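Local coordinates for protein putative mandelate racemase (Zymomonas mobilis, PDB 2OX4) that binds magnesium and, as a member of the enolase superfamily, is probably an acid-sugar dehydratase or related lyase, at residues T245-K253 with P277-D285. Residues are numbered along the deposited sequence; the frame is centred on the assembly and turned at random.
Sequences TPLNPRLLK and PFLEDRSID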
loop_
_atom_site.group_PDB
_atom_site.type_symbol
_atom_site.label_atom_id
_atom_site.label_comp_id
_atom_site.label_asym_id
_atom_site.label_seq_id
_atom_site.Cartn_x
_atom_site.Cartn_y
_atom_site.Cartn_z
ATOM N N THR C 245 -8.642 13.839 -18.272
ATOM C CA THR C 245 -8.166 12.878 -19.265
ATOM C C THR C 245 -8.122 11.478 -18.622
ATOM O O THR C 245 -7.570 11.321 -17.528
ATOM C CB THR C 245 -6.788 13.318 -19.800
ATOM O OG1 THR C 245 -6.935 14.563 -20.502
ATOM C CG2 THR C 245 -6.189 12.270 -20.739
ATOM N N PRO C 246 -8.751 10.474 -19.263
ATOM C CA PRO C 246 -8.794 9.123 -18.674
ATOM C C PRO C 246 -7.524 8.256 -18.795
ATOM O O PRO C 246 -7.505 7.144 -18.278
ATOM C CB PRO C 246 -9.981 8.460 -19.396
ATOM C CG PRO C 246 -10.053 9.149 -20.722
ATOM C CD PRO C 246 -9.531 10.562 -20.517
ATOM N N LEU C 247 -6.473 8.759 -19.446
ATOM C CA LEU C 247 -5.244 7.986 -19.686
ATOM C C LEU C 247 -4.328 7.657 -18.484
ATOM O O LEU C 247 -3.600 6.671 -18.540
ATOM C CB LEU C 247 -4.412 8.635 -20.803
ATOM C CG LEU C 247 -4.736 8.391 -22.278
ATOM C CD1 LEU C 247 -3.497 8.742 -23.130
ATOM C CD2 LEU C 247 -5.173 6.949 -22.553
ATOM N N ASN C 248 -4.354 8.464 -17.417
ATOM C CA ASN C 248 -3.714 8.111 -16.111
ATOM C C ASN C 248 -4.833 7.920 -15.076
ATOM O O ASN C 248 -5.226 8.876 -14.408
ATOM C CB ASN C 248 -2.739 9.238 -15.671
ATOM C CG ASN C 248 -2.004 8.953 -14.343
ATOM O OD1 ASN C 248 -2.207 7.931 -13.684
ATOM N ND2 ASN C 248 -1.132 9.877 -13.960
ATOM N N PRO C 249 -5.392 6.696 -14.986
ATOM C CA PRO C 249 -6.614 6.438 -14.188
ATOM C C PRO C 249 -6.560 6.879 -12.728
ATOM O O PRO C 249 -7.589 7.344 -12.208
ATOM C CB PRO C 249 -6.794 4.910 -14.295
ATOM C CG PRO C 249 -6.157 4.575 -15.622
ATOM C CD PRO C 249 -4.937 5.483 -15.690
ATOM N N ARG C 250 -5.387 6.750 -12.079
ATOM C CA ARG C 250 -5.193 7.177 -10.689
ATOM C C ARG C 250 -5.617 8.623 -10.410
ATOM O O ARG C 250 -6.044 8.932 -9.311
ATOM C CB ARG C 250 -3.744 6.959 -10.208
ATOM C CG ARG C 250 -3.560 7.167 -8.697
ATOM C CD ARG C 250 -2.105 7.037 -8.260
ATOM N NE ARG C 250 -1.235 8.016 -8.914
ATOM C CZ ARG C 250 -0.832 9.163 -8.371
ATOM N NH1 ARG C 250 -0.038 9.975 -9.063
ATOM N NH2 ARG C 250 -1.211 9.504 -7.142
ATOM N N LEU C 251 -5.522 9.498 -11.409
ATOM C CA LEU C 251 -5.916 10.886 -11.213
ATOM C C LEU C 251 -7.386 11.035 -10.843
ATOM O O LEU C 251 -7.731 11.931 -10.081
ATOM C CB LEU C 251 -5.576 11.753 -12.430
ATOM C CG LEU C 251 -4.084 11.813 -12.761
ATOM C CD1 LEU C 251 -3.879 12.630 -14.041
ATOM C CD2 LEU C 251 -3.251 12.367 -11.593
ATOM N N LEU C 252 -8.243 10.150 -11.354
ATOM C CA LEU C 252 -9.664 10.209 -10.976
ATOM C C LEU C 252 -9.883 9.835 -9.512
ATOM O O LEU C 252 -10.725 10.427 -8.836
ATOM C CB LEU C 252 -10.533 9.368 -11.913
ATOM C CG LEU C 252 -12.023 9.742 -11.923
ATOM C CD1 LEU C 252 -12.211 11.137 -12.522
ATOM C CD2 LEU C 252 -12.784 8.727 -12.752
ATOM N N LYS C 253 -9.104 8.883 -9.006
ATOM C CA LYS C 253 -9.102 8.607 -7.565
ATOM C C LYS C 253 -8.714 9.854 -6.746
ATOM O O LYS C 253 -9.356 10.177 -5.728
ATOM C CB LYS C 253 -8.178 7.422 -7.240
ATOM C CG LYS C 253 -8.258 6.957 -5.795
ATOM C CD LYS C 253 -7.193 5.937 -5.474
ATOM C CE LYS C 253 -7.272 5.557 -4.001
ATOM N NZ LYS C 253 -6.093 4.768 -3.568
ATOM N N PRO C 277 -8.726 -0.511 -13.796
ATOM C CA PRO C 277 -8.110 0.371 -12.805
ATOM C C PRO C 277 -9.089 1.310 -12.093
ATOM O O PRO C 277 -8.911 1.577 -10.911
ATOM C CB PRO C 277 -7.118 1.190 -13.636
ATOM C CG PRO C 277 -7.567 1.055 -15.032
ATOM C CD PRO C 277 -8.124 -0.311 -15.129
ATOM N N PHE C 278 -10.099 1.799 -12.815
ATOM C CA PHE C 278 -11.113 2.686 -12.241
ATOM C C PHE C 278 -11.987 1.946 -11.240
ATOM O O PHE C 278 -12.420 2.518 -10.242
ATOM C CB PHE C 278 -11.987 3.282 -13.351
ATOM C CG PHE C 278 -11.239 4.197 -14.274
ATOM C CD1 PHE C 278 -11.026 5.540 -13.932
ATOM C CD2 PHE C 278 -10.723 3.718 -15.469
ATOM C CE1 PHE C 278 -10.307 6.383 -14.776
ATOM C CE2 PHE C 278 -10.006 4.563 -16.329
ATOM C CZ PHE C 278 -9.805 5.898 -15.979
ATOM N N LEU C 279 -12.230 0.668 -11.515
ATOM C CA LEU C 279 -12.961 -0.198 -10.589
ATOM C C LEU C 279 -12.130 -0.563 -9.346
ATOM O O LEU C 279 -12.626 -0.488 -8.221
ATOM C CB LEU C 279 -13.452 -1.449 -11.329
ATOM C CG LEU C 279 -14.524 -1.217 -12.414
ATOM C CD1 LEU C 279 -14.917 -2.528 -13.059
ATOM C CD2 LEU C 279 -15.765 -0.490 -11.876
ATOM N N GLU C 280 -10.862 -0.924 -9.548
ATOM C CA GLU C 280 -9.931 -1.147 -8.433
ATOM C C GLU C 280 -9.850 0.067 -7.491
ATOM O O GLU C 280 -9.889 -0.090 -6.271
ATOM C CB GLU C 280 -8.531 -1.474 -8.953
ATOM C CG GLU C 280 -8.404 -2.834 -9.629
ATOM C CD GLU C 280 -7.043 -3.019 -10.319
ATOM O OE1 GLU C 280 -6.447 -2.013 -10.773
ATOM O OE2 GLU C 280 -6.568 -4.169 -10.409
ATOM N N ASP C 281 -9.773 1.268 -8.062
ATOM C CA ASP C 281 -9.723 2.503 -7.272
ATOM C C ASP C 281 -11.094 2.943 -6.766
ATOM O O ASP C 281 -11.188 3.898 -5.972
ATOM C CB ASP C 281 -9.178 3.643 -8.116
ATOM C CG ASP C 281 -7.703 3.498 -8.423
ATOM O OD1 ASP C 281 -7.246 4.201 -9.336
ATOM O OD2 ASP C 281 -7.007 2.702 -7.761
ATOM N N ARG C 282 -12.139 2.274 -7.255
ATOM C CA ARG C 282 -13.543 2.666 -7.042
ATOM C C ARG C 282 -13.809 4.160 -7.331
ATOM O O ARG C 282 -14.498 4.847 -6.575
ATOM C CB ARG C 282 -14.042 2.214 -5.647
ATOM C CG ARG C 282 -15.566 2.369 -5.375
ATOM C CD ARG C 282 -16.421 1.822 -6.508
ATOM N NE ARG C 282 -17.865 2.121 -6.403
ATOM C CZ ARG C 282 -18.414 3.334 -6.527
ATOM N NH1 ARG C 282 -19.739 3.468 -6.488
ATOM N NH2 ARG C 282 -17.657 4.417 -6.693
ATOM N N SER C 283 -13.228 4.670 -8.416
ATOM C CA SER C 283 -13.258 6.102 -8.668
ATOM C C SER C 283 -14.424 6.558 -9.554
ATOM O O SER C 283 -14.664 7.757 -9.660
ATOM C CB SER C 283 -11.928 6.567 -9.276
ATOM O OG SER C 283 -11.658 5.849 -10.467
ATOM N N ILE C 284 -15.103 5.612 -10.213
ATOM C CA ILE C 284 -16.277 5.918 -11.078
ATOM C C ILE C 284 -17.536 5.325 -10.437
ATOM O O ILE C 284 -17.577 4.125 -10.106
ATOM C CB ILE C 284 -16.138 5.322 -12.510
ATOM C CG1 ILE C 284 -14.892 5.863 -13.227
ATOM C CG2 ILE C 284 -17.334 5.694 -13.358
ATOM C CD1 ILE C 284 -14.659 5.236 -14.601
ATOM N N ASP C 285 -18.558 6.164 -10.265
ATOM C CA ASP C 285 -19.853 5.740 -9.715
ATOM C C ASP C 285 -20.810 5.242 -10.799
ATOM O O ASP C 285 -21.628 4.344 -10.564
ATOM C CB ASP C 285 -20.471 6.909 -8.937
ATOM C CG ASP C 285 -19.599 7.324 -7.761
ATOM O OD1 ASP C 285 -18.971 8.401 -7.829
ATOM O OD2 ASP C 285 -19.491 6.522 -6.806
HETATM O O HOH W 1 -9.093 5.639 -10.721
HETATM O O HOH W 2 -7.154 1.930 -4.748
#
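P249 lies over one face of the F278 ring, its CB 3.8 Å from the ring centroid and 20° off the normal, a CH-pi contact displaced toward the rim at CZ. The two side chains cross at about a right angle, while CB and CG of P249 also rest against the ring of P277, one helical position earlier. With CG of F278 anti to its own carbonyl carbon (chi1 -66°), the phenyl ring reaches across to the turn before helix 250-258, where P246 O sits at its edge, in plane, 3.5 Å from CZ. L252 supplies the next patch: its CD2 approaches F278 CD1 obliquely and comes within 3.6 Å of I284 CG1, the two aliphatic chains crossing at about a right angle. Both segments belong to the C-terminal TIM-barrel domain of the enolase fold, and the contact sets the loop after strand 237-241 and the first turn of helix 250-258 against the last turn of the next barrel helix, 271-280, which closes in a Schellman motif at R282, and the residues leading to strand 286-287. L252 also touches L263 of the intervening strand; the magnesium ligands are E241, at the end of strand 237-241, E267, just past strand 263-265, and E215. Polar contact between the segments runs through water. One molecule donates to P249 O and to D281 OD1, at 2.7 Å each, and accepts from S283 OG, which fixes that hydroxyl as its donor. Farther out, the extended chain of K253 crosses D281 at about a right angle, CD 3.9 Å from the carboxylate CG; a second water bridges K253 NZ and D281 OD2, whose opposite charges remain 4.8 Å apart. S283 O, covered by the L252 side chain, is buried without a polar partner.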